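Local atomic coordinates of capsule biosynthesis protein capD (Bacillus anthracis, PDB entry 3G9K), a protein that cleaves the poly-gamma-D-glutamate capsule of the anthrax bacillus and links it through an amide bond to meso-diaminopimelic acid in the peptidoglycan. Residues 223-228 / 232-237; 241-246 / 298-303; 258-263 / 268-273. All blocks are in the same frame, centred on the assembly; numbering follows the deposited sequence.

Contact 1 of 3, residues 223-228 / 232-237; sequences PVKGNY and DVYTAP
The carbonyl oxygen of Gly-226 is approached by three groups. Val-233 N gives it the main hydrogen bond, Gly-226 O to Val-233 N 2.9 Å, nearly straight at the hydrogen (174°) but from above the carbonyl plane. Lys-225 NZ adds a weak bond to Gly-226 O of 3.4 Å, and the CA-H of Asp-232 makes a longer, bent contact with it. The same ammonium group crosses the strands. Lys-225 NZ reaches Asp-232 OD1 at 2.9 Å in a salt bridge, meeting the carboxylate from above its plane.

The two strands form an antiparallel hairpin. Val-224 with Thr-235 and Gly-226 with Val-233 are hydrogen-bonded pairs, each with two N-H...O bonds. Lys-225 with Tyr-234 is a non-hydrogen-bonded pair. Here Lys-225 lies alongside the ring, pointing the same way. Lys-225 CG, anti to the backbone N (chi1 -169°), lies 3.4 Å from Tyr-234 CE2 in an oblique approach. The bend at chi2 (-87°) then sets the course of the chain toward Asp-232. Beyond the hairpin pairing, Val-224 CG2 packs on Pro-237 CB at 3.9 Å.

Val-224 and Val-233 pack on Val-243 and Leu-246 of helix 242-254. Within the sheet, strand 219-228 also pairs along its other edge with strand 79-83. Strand 231-235 pairs with a strand of the enzyme's second chain, and Thr-235 OG1 bonds Thr-63 of that chain, so one sheet runs through both.

Contact 2 of 3, residues 241-246 / 298-303; sequences SGVTLL and KMVSDK
Val-300 presents its side chain to Val-243 and Leu-246, which lie three residues apart on one side of helix 242-254. The protein belongs to the gamma-glutamyltransferase family of the Ntn clan. In this part of it, helix 242-254 lies against the beta sheet and is flanked by the short link between helices 296-299 and 302-306. No hydrogen bond crosses the contact between the two segments. It is a meeting of aliphatic branches.

The two branches of Val-300 divide the helix side chains unevenly. The Val-300 and Val-243 side chains cross at a slant, with Val-300 CG1, beside the backbone N (chi1 -62°), doing the touching. Val-300 CG1 lies 3.8 Å from Val-243 CG1, equally near the CA of that residue, and also close to Leu-246 CB. Leu-246 meets Val-300 at about a right angle. Leu-246 CD1 reaches Val-300 CB at 3.6 Å and lies 3.9 Å from Val-300 CG2.

Selenomethionine Met-299 crosses Val-243 at about a right angle too. Its base does the touching, with Met-299 CB 3.9 Å from Val-243 CG1. Val-224 of strand 219-228 packs on both Val-243 and Val-300, so the sheet borders the same apolar cluster.

The link is fixed at Ser-301, the N-cap of helix 302-306. Its OG accepts from Tyr-304 N and donates to the carbonyl oxygen of Lys-298, with Ser-301 OG to Lys-298 O 2.8 Å.

Contact 3 of 3, residues 258-263 / 268-273; sequences YKDVDH and MSKMEE
Asp-260 and Lys-270 are the nearest residues of the two segments, with their CA atoms 8.8 Å apart. A beta turn and the first residues of helix 264-284 lie between them in the chain. Segment 258-263 starts in a 3-10 segment and then folds into a type I beta turn from Asp-260 to His-263. The turn is closed by a backbone bond, His-263 N to Asp-260 O 2.9 Å. One more bond, Val-261 N to Tyr-258 O, ties the 3-10 segment to the turn. His-263 is the N-cap residue of helix 264-284. Segment 268-273 lies farther along that helix and is helical throughout. The chain therefore doubles back, and the turn sits beside the early turns of the helix it leads into.

The two side chains that meet point toward each other and cross at about a right angle. Lys-270 is extended beyond CG and carries its ammonium group to the aspartate. Lys-270 NZ meets Asp-260 OD2 at 2.7 Å, on the syn side and only 19° out of the carboxylate plane. The bridge uses one oxygen, since Lys-270 NZ stays 4.0 Å from Asp-260 OD1. The lysine methylenes also run close by, with Lys-270 CD 3.2 Å from Asp-260 OD2. Within the loop, Val-261 CG1 lies 3.8 Å above one face of the Tyr-258 ring, offset toward its rim.

This is a surface contact in the connection between helices 242-254 and 264-284. Lys-270 and Met-271 also rest on Val-257 of that connection. The second chain is near: its His-95 stacks on the Tyr-258 ring, and its Phe-109 packs on Met-268 of helix 264-284.

How the contacts relate
Contacts 1 and 2 are buried and adjoin each other, with centres about 8 Å apart. Contact 1 is strand pairing, held mainly by backbone bonds, and contact 2 is purely apolar side-chain packing. Helix 242-254 joins them: it is the next element after strand 231-235, and Leu-246 CD1 lies 3.8 Å from Gly-226 CA. Contact 3 is at the surface, about 20 Å from contact 2 between centres, and rests on a single salt bridge. Along the chain it is nested inside the loop that contact 2 closes, where helix 242-254 gives way to helix 264-284. All three belong to the N-terminal of the enzyme's two chains, and the second chain lies alongside each.

Contact 1 of 3, residues 223-228 / 232-237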
loop_
_atom_site.group_PDB
_atom_site.type_symbol
_atom_site.label_atom_id
_atom_site.label_comp_id
_atom_site.label_asym_id
_atom_site.label_seq_id
_atom_site.Cartn_x
_atom_site.Cartn_y
_atom_site.Cartn_z
ATOM N N PRO A 223 -4.876 -7.200 -14.375
ATOM C CA PRO A 223 -4.887 -5.757 -14.048
ATOM C C PRO A 223 -5.891 -4.948 -14.883
ATOM O O PRO A 223 -6.165 -5.306 -16.026
ATOM C CB PRO A 223 -3.461 -5.334 -14.345
ATOM C CG PRO A 223 -2.646 -6.604 -14.186
ATOM C CD PRO A 223 -3.534 -7.665 -14.767
ATOM N N VAL A 224 -6.453 -3.892 -14.299
ATOM C CA VAL A 224 -7.222 -2.900 -15.063
ATOM C C VAL A 224 -6.201 -2.217 -15.967
ATOM O O VAL A 224 -5.099 -1.872 -15.524
ATOM C CB VAL A 224 -7.901 -1.819 -14.182
ATOM C CG1 VAL A 224 -8.842 -0.933 -15.039
ATOM C CG2 VAL A 224 -8.678 -2.414 -13.053
ATOM N N LYS A 225 -6.561 -2.030 -17.236
ATOM C CA LYS A 225 -5.683 -1.381 -18.216
ATOM C C LYS A 225 -6.444 -0.283 -18.952
ATOM O O LYS A 225 -7.532 -0.503 -19.483
ATOM C CB LYS A 225 -5.053 -2.382 -19.200
ATOM C CG LYS A 225 -3.918 -1.789 -20.086
ATOM C CD LYS A 225 -4.421 -1.127 -21.375
ATOM C CE LYS A 225 -3.274 -0.425 -22.110
ATOM N NZ LYS A 225 -3.727 0.571 -23.143
ATOM N N GLY A 226 -5.861 0.914 -18.924
ATOM C CA GLY A 226 -6.382 2.082 -19.593
ATOM C C GLY A 226 -5.212 2.888 -20.130
ATOM O O GLY A 226 -4.087 2.391 -20.274
ATOM N N ASN A 227 -5.509 4.124 -20.490
ATOM C CA ASN A 227 -4.525 5.071 -20.969
ATOM C C ASN A 227 -4.755 6.409 -20.266
ATOM O O ASN A 227 -5.900 6.769 -19.918
ATOM C CB ASN A 227 -4.634 5.215 -22.488
ATOM C CG ASN A 227 -5.949 5.821 -22.928
ATOM O OD1 ASN A 227 -6.193 7.001 -22.725
ATOM N ND2 ASN A 227 -6.791 5.017 -23.543
ATOM N N TYR A 228 -3.664 7.146 -20.054
ATOM C CA TYR A 228 -3.753 8.459 -19.443
ATOM C C TYR A 228 -2.514 9.242 -19.798
ATOM O O TYR A 228 -1.404 8.781 -19.550
ATOM C CB TYR A 228 -3.939 8.322 -17.934
ATOM C CG TYR A 228 -3.570 9.511 -17.120
ATOM C CD1 TYR A 228 -4.333 10.673 -17.143
ATOM C CD2 TYR A 228 -2.451 9.472 -16.284
ATOM C CE1 TYR A 228 -3.960 11.797 -16.356
ATOM C CE2 TYR A 228 -2.087 10.563 -15.507
ATOM C CZ TYR A 228 -2.834 11.727 -15.559
ATOM O OH TYR A 228 -2.454 12.795 -14.774
ATOM N N ASP A 232 0.217 3.998 -21.081
ATOM C CA ASP A 232 -0.647 2.856 -20.742
ATOM C C ASP A 232 -0.599 2.731 -19.217
ATOM O O ASP A 232 0.487 2.842 -18.624
ATOM C CB ASP A 232 -0.154 1.560 -21.351
ATOM C CG ASP A 232 -0.166 1.569 -22.854
ATOM O OD1 ASP A 232 -1.210 1.880 -23.459
ATOM O OD2 ASP A 232 0.886 1.225 -23.407
ATOM N N VAL A 233 -1.750 2.506 -18.595
ATOM C CA VAL A 233 -1.863 2.400 -17.135
ATOM C C VAL A 233 -2.421 1.037 -16.747
ATOM O O VAL A 233 -3.476 0.633 -17.230
ATOM C CB VAL A 233 -2.759 3.538 -16.557
ATOM C CG1 VAL A 233 -2.903 3.412 -15.063
ATOM C CG2 VAL A 233 -2.153 4.911 -16.901
ATOM N N TYR A 234 -1.692 0.353 -15.868
ATOM C CA TYR A 234 -2.097 -0.924 -15.285
ATOM C C TYR A 234 -2.362 -0.650 -13.811
ATOM O O TYR A 234 -1.527 -0.017 -13.126
ATOM C CB TYR A 234 -0.977 -1.950 -15.443
ATOM C CG TYR A 234 -0.578 -2.109 -16.888
ATOM C CD1 TYR A 234 0.465 -1.348 -17.434
ATOM C CD2 TYR A 234 -1.291 -2.976 -17.729
ATOM C CE1 TYR A 234 0.821 -1.489 -18.788
ATOM C CE2 TYR A 234 -0.962 -3.104 -19.061
ATOM C CZ TYR A 234 0.086 -2.357 -19.587
ATOM O OH TYR A 234 0.390 -2.493 -20.932
ATOM N N THR A 235 -3.531 -1.054 -13.337
ATOM C CA THR A 235 -3.877 -0.792 -11.948
ATOM C C THR A 235 -4.715 -1.929 -11.326
ATOM O O THR A 235 -4.993 -2.944 -11.964
ATOM C CB THR A 235 -4.475 0.641 -11.790
ATOM O OG1 THR A 235 -4.603 0.996 -10.383
ATOM C CG2 THR A 235 -5.792 0.774 -12.527
ATOM N N ALA A 236 -5.074 -1.764 -10.068
ATOM C CA ALA A 236 -5.603 -2.857 -9.278
ATOM C C ALA A 236 -7.087 -3.005 -9.535
ATOM O O ALA A 236 -7.822 -2.033 -9.433
ATOM C CB ALA A 236 -5.331 -2.579 -7.790
ATOM N N PRO A 237 -7.537 -4.225 -9.884
ATOM C CA PRO A 237 -8.964 -4.421 -10.174
ATOM C C PRO A 237 -9.837 -4.635 -8.936
ATOM O O PRO A 237 -9.308 -4.828 -7.826
ATOM C CB PRO A 237 -8.958 -5.690 -11.023
ATOM C CG PRO A 237 -7.845 -6.486 -10.457
ATOM C CD PRO A 237 -6.779 -5.476 -10.068
#

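Contact 2 of 3, residues 241-246 / 298-303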
loop_
_atom_site.group_PDB
_atom_site.type_symbol
_atom_site.label_atom_id
_atom_site.label_comp_id
_atom_site.label_asym_id
_atom_site.label_seq_id
_atom_site.Cartn_x
_atom_site.Cartn_y
_atom_site.Cartn_z
ATOM N N SER A 241 -9.302 -0.439 -5.886
ATOM C CA SER A 241 -9.900 0.761 -6.490
ATOM C C SER A 241 -9.037 1.453 -7.553
ATOM O O SER A 241 -9.009 2.657 -7.667
ATOM C CB SER A 241 -10.253 1.729 -5.368
ATOM O OG SER A 241 -11.326 1.160 -4.637
ATOM N N GLY A 242 -8.375 0.668 -8.364
ATOM C CA GLY A 242 -7.669 1.208 -9.513
ATOM C C GLY A 242 -8.593 1.848 -10.539
ATOM O O GLY A 242 -8.220 2.836 -11.148
ATOM N N VAL A 243 -9.788 1.295 -10.734
ATOM C CA VAL A 243 -10.774 1.947 -11.636
ATOM C C VAL A 243 -11.062 3.409 -11.212
ATOM O O VAL A 243 -11.026 4.330 -12.027
ATOM C CB VAL A 243 -12.100 1.163 -11.737
ATOM C CG1 VAL A 243 -13.162 2.019 -12.455
ATOM C CG2 VAL A 243 -11.897 -0.196 -12.449
ATOM N N THR A 244 -11.306 3.616 -9.929
ATOM C CA THR A 244 -11.590 4.944 -9.395
ATOM C C THR A 244 -10.420 5.891 -9.617
ATOM O O THR A 244 -10.613 7.020 -9.998
ATOM C CB THR A 244 -11.940 4.866 -7.906
ATOM O OG1 THR A 244 -13.053 3.989 -7.727
ATOM C CG2 THR A 244 -12.293 6.241 -7.337
ATOM N N LEU A 245 -9.202 5.421 -9.370
ATOM C CA LEU A 245 -8.018 6.264 -9.541
ATOM C C LEU A 245 -7.847 6.676 -10.990
ATOM O O LEU A 245 -7.632 7.854 -11.281
ATOM C CB LEU A 245 -6.767 5.514 -9.060
ATOM C CG LEU A 245 -5.413 6.096 -9.451
ATOM C CD1 LEU A 245 -5.260 7.576 -9.076
ATOM C CD2 LEU A 245 -4.323 5.222 -8.794
ATOM N N LEU A 246 -7.992 5.719 -11.907
ATOM C CA LEU A 246 -7.817 5.999 -13.335
ATOM C C LEU A 246 -8.925 6.900 -13.946
ATOM O O LEU A 246 -8.653 7.749 -14.785
ATOM C CB LEU A 246 -7.771 4.682 -14.119
ATOM C CG LEU A 246 -6.740 4.534 -15.234
ATOM C CD1 LEU A 246 -7.075 3.333 -16.120
ATOM C CD2 LEU A 246 -6.463 5.787 -16.015
ATOM N N LYS A 298 -13.655 -1.337 -19.438
ATOM C CA LYS A 298 -14.695 -0.526 -20.025
ATOM C C LYS A 298 -15.060 0.625 -19.076
ATOM O O LYS A 298 -15.438 1.702 -19.521
ATOM C CB LYS A 298 -15.902 -1.406 -20.385
ATOM C CG LYS A 298 -15.540 -2.519 -21.398
ATOM C CD LYS A 298 -16.710 -3.480 -21.720
ATOM C CE LYS A 298 -16.236 -4.678 -22.576
ATOM N NZ LYS A 298 -16.953 -4.786 -23.900
HETATM N N MSE A 299 -14.880 0.425 -17.807
HETATM C CA MSE A 299 -15.164 1.475 -16.826
HETATM C C MSE A 299 -14.099 2.589 -16.790
HETATM O O MSE A 299 -14.304 3.629 -16.164
HETATM C CB MSE A 299 -15.334 0.869 -15.436
HETATM C CG MSE A 299 -16.565 -0.000 -15.271
HETATM SE SE MSE A 299 -16.750 -0.570 -13.418
HETATM C CE MSE A 299 -17.517 1.050 -12.671
ATOM N N VAL A 300 -12.955 2.390 -17.424
ATOM C CA VAL A 300 -11.864 3.395 -17.490
ATOM C C VAL A 300 -11.603 3.877 -18.937
ATOM O O VAL A 300 -10.607 4.580 -19.223
ATOM C CB VAL A 300 -10.570 2.813 -16.877
ATOM C CG1 VAL A 300 -10.791 2.477 -15.406
ATOM C CG2 VAL A 300 -10.146 1.572 -17.643
ATOM N N SER A 301 -12.498 3.484 -19.849
ATOM C CA SER A 301 -12.404 3.840 -21.263
ATOM C C SER A 301 -12.765 5.306 -21.486
ATOM O O SER A 301 -13.584 5.870 -20.757
ATOM C CB SER A 301 -13.364 2.953 -22.091
ATOM O OG SER A 301 -14.722 3.254 -21.788
ATOM N N ASP A 302 -12.177 5.914 -22.514
ATOM C CA ASP A 302 -12.518 7.301 -22.872
ATOM C C ASP A 302 -14.031 7.520 -22.971
ATOM O O ASP A 302 -14.545 8.557 -22.538
ATOM C CB ASP A 302 -11.861 7.719 -24.192
ATOM C CG ASP A 302 -10.362 7.901 -24.077
ATOM O OD1 ASP A 302 -9.895 8.335 -23.003
ATOM O OD2 ASP A 302 -9.644 7.624 -25.070
ATOM N N LYS A 303 -14.741 6.535 -23.514
ATOM C CA LYS A 303 -16.188 6.671 -23.719
ATOM C C LYS A 303 -16.967 6.582 -22.411
ATOM O O LYS A 303 -17.965 7.281 -22.226
ATOM C CB LYS A 303 -16.702 5.640 -24.738
ATOM C CG LYS A 303 -16.611 6.122 -26.218
ATOM C CD LYS A 303 -17.766 5.564 -27.056
ATOM C CE LYS A 303 -17.599 5.812 -28.565
ATOM N NZ LYS A 303 -18.872 5.547 -29.321
#

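Contact 3 of 3, residues 258-263 / 268-273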
loop_
_atom_site.group_PDB
_atom_site.type_symbol
_atom_site.label_atom_id
_atom_site.label_comp_id
_atom_site.label_asym_id
_atom_site.label_seq_id
_atom_site.Cartn_x
_atom_site.Cartn_y
_atom_site.Cartn_z
ATOM N N TYR A 258 -5.176 21.095 -14.426
ATOM C CA TYR A 258 -3.807 21.566 -14.251
ATOM C C TYR A 258 -3.649 23.048 -14.623
ATOM O O TYR A 258 -2.813 23.741 -14.048
ATOM C CB TYR A 258 -2.823 20.739 -15.070
ATOM C CG TYR A 258 -1.396 21.145 -14.793
ATOM C CD1 TYR A 258 -0.778 20.795 -13.591
ATOM C CD2 TYR A 258 -0.682 21.929 -15.700
ATOM C CE1 TYR A 258 0.541 21.178 -13.318
ATOM C CE2 TYR A 258 0.636 22.325 -15.436
ATOM C CZ TYR A 258 1.240 21.948 -14.245
ATOM O OH TYR A 258 2.543 22.331 -13.988
ATOM N N LYS A 259 -4.437 23.511 -15.591
ATOM C CA LYS A 259 -4.452 24.943 -15.961
ATOM C C LYS A 259 -4.788 25.854 -14.763
ATOM O O LYS A 259 -4.408 27.021 -14.755
ATOM C CB LYS A 259 -5.419 25.186 -17.129
ATOM C CG LYS A 259 -4.937 24.589 -18.474
ATOM C CD LYS A 259 -5.898 24.902 -19.636
ATOM C CE LYS A 259 -5.254 24.628 -21.000
ATOM N NZ LYS A 259 -6.199 24.728 -22.170
ATOM N N ASP A 260 -5.481 25.320 -13.752
ATOM C CA ASP A 260 -5.767 26.052 -12.499
ATOM C C ASP A 260 -4.830 25.738 -11.325
ATOM O O ASP A 260 -5.123 26.129 -10.193
ATOM C CB ASP A 260 -7.197 25.754 -12.043
ATOM C CG ASP A 260 -8.217 25.953 -13.143
ATOM O OD1 ASP A 260 -8.350 27.093 -13.633
ATOM O OD2 ASP A 260 -8.887 24.967 -13.518
ATOM N N VAL A 261 -3.711 25.056 -11.567
ATOM C CA VAL A 261 -2.881 24.548 -10.456
ATOM C C VAL A 261 -2.307 25.659 -9.552
ATOM O O VAL A 261 -2.091 25.452 -8.355
ATOM C CB VAL A 261 -1.739 23.608 -10.955
ATOM C CG1 VAL A 261 -0.696 24.380 -11.763
ATOM C CG2 VAL A 261 -1.087 22.894 -9.780
ATOM N N ASP A 262 -2.066 26.831 -10.125
ATOM C CA ASP A 262 -1.584 27.984 -9.352
ATOM C C ASP A 262 -2.695 28.736 -8.620
ATOM O O ASP A 262 -2.406 29.647 -7.848
ATOM C CB ASP A 262 -0.841 28.969 -10.266
ATOM C CG ASP A 262 0.376 28.352 -10.930
ATOM O OD1 ASP A 262 0.955 27.392 -10.377
ATOM O OD2 ASP A 262 0.750 28.842 -12.011
ATOM N N HIS A 263 -3.947 28.362 -8.859
ATOM C CA HIS A 263 -5.091 29.028 -8.252
ATOM C C HIS A 263 -5.864 28.075 -7.316
ATOM O O HIS A 263 -6.835 27.413 -7.715
ATOM C CB HIS A 263 -5.969 29.599 -9.362
ATOM C CG HIS A 263 -5.277 30.657 -10.165
ATOM N ND1 HIS A 263 -5.029 31.921 -9.668
ATOM C CD2 HIS A 263 -4.754 30.634 -11.415
ATOM C CE1 HIS A 263 -4.395 32.635 -10.582
ATOM N NE2 HIS A 263 -4.215 31.877 -11.651
HETATM N N MSE A 268 -8.679 23.065 -5.966
HETATM C CA MSE A 268 -9.295 22.229 -4.933
HETATM C C MSE A 268 -10.752 21.929 -5.240
HETATM O O MSE A 268 -11.184 20.777 -5.159
HETATM C CB MSE A 268 -9.170 22.871 -3.548
HETATM C CG MSE A 268 -7.766 22.862 -2.991
HETATM SE SE MSE A 268 -7.610 23.732 -1.265
HETATM C CE MSE A 268 -8.736 22.579 -0.210
ATOM N N SER A 269 -11.454 22.959 -5.618
ATOM C CA SER A 269 -12.863 22.778 -5.901
ATOM C C SER A 269 -13.077 21.834 -7.095
ATOM O O SER A 269 -13.942 20.971 -7.043
ATOM C CB SER A 269 -13.556 24.132 -6.116
ATOM O OG SER A 269 -14.927 23.924 -6.397
ATOM N N LYS A 270 -12.261 21.975 -8.119
ATOM C CA LYS A 270 -12.379 21.153 -9.309
ATOM C C LYS A 270 -11.993 19.698 -9.022
ATOM O O LYS A 270 -12.423 18.808 -9.677
ATOM C CB LYS A 270 -11.537 21.732 -10.440
ATOM C CG LYS A 270 -12.199 22.877 -11.216
ATOM C CD LYS A 270 -11.339 23.375 -12.343
ATOM C CE LYS A 270 -12.110 24.214 -13.371
ATOM N NZ LYS A 270 -11.333 24.560 -14.569
HETATM N N MSE A 271 -11.039 19.492 -8.072
HETATM C CA MSE A 271 -10.632 18.154 -7.643
HETATM C C MSE A 271 -11.729 17.509 -6.802
HETATM O O MSE A 271 -11.972 16.299 -6.909
HETATM C CB MSE A 271 -9.306 18.189 -6.870
HETATM C CG MSE A 271 -8.058 18.195 -7.750
HETATM SE SE MSE A 271 -7.979 16.660 -8.976
HETATM C CE MSE A 271 -6.338 17.128 -9.891
ATOM N N GLU A 272 -12.470 18.352 -6.033
ATOM C CA GLU A 272 -13.522 17.830 -5.215
ATOM C C GLU A 272 -14.587 17.301 -6.106
ATOM O O GLU A 272 -15.216 16.342 -5.805
ATOM C CB GLU A 272 -14.131 18.910 -4.350
ATOM C CG GLU A 272 -15.151 18.431 -3.350
ATOM C CD GLU A 272 -16.555 18.232 -3.909
ATOM O OE1 GLU A 272 -16.930 18.931 -4.837
ATOM O OE2 GLU A 272 -17.264 17.365 -3.406
ATOM N N GLU A 273 -14.799 17.980 -7.202
ATOM C CA GLU A 273 -15.855 17.598 -8.123
ATOM C C GLU A 273 -15.513 16.259 -8.777
ATOM O O GLU A 273 -16.334 15.349 -8.777
ATOM C CB GLU A 273 -16.077 18.704 -9.169
ATOM C CG GLU A 273 -16.579 20.034 -8.570
ATOM C CD GLU A 273 -16.382 21.233 -9.511
ATOM O OE1 GLU A 273 -16.529 21.062 -10.741
ATOM O OE2 GLU A 273 -16.088 22.350 -9.021
#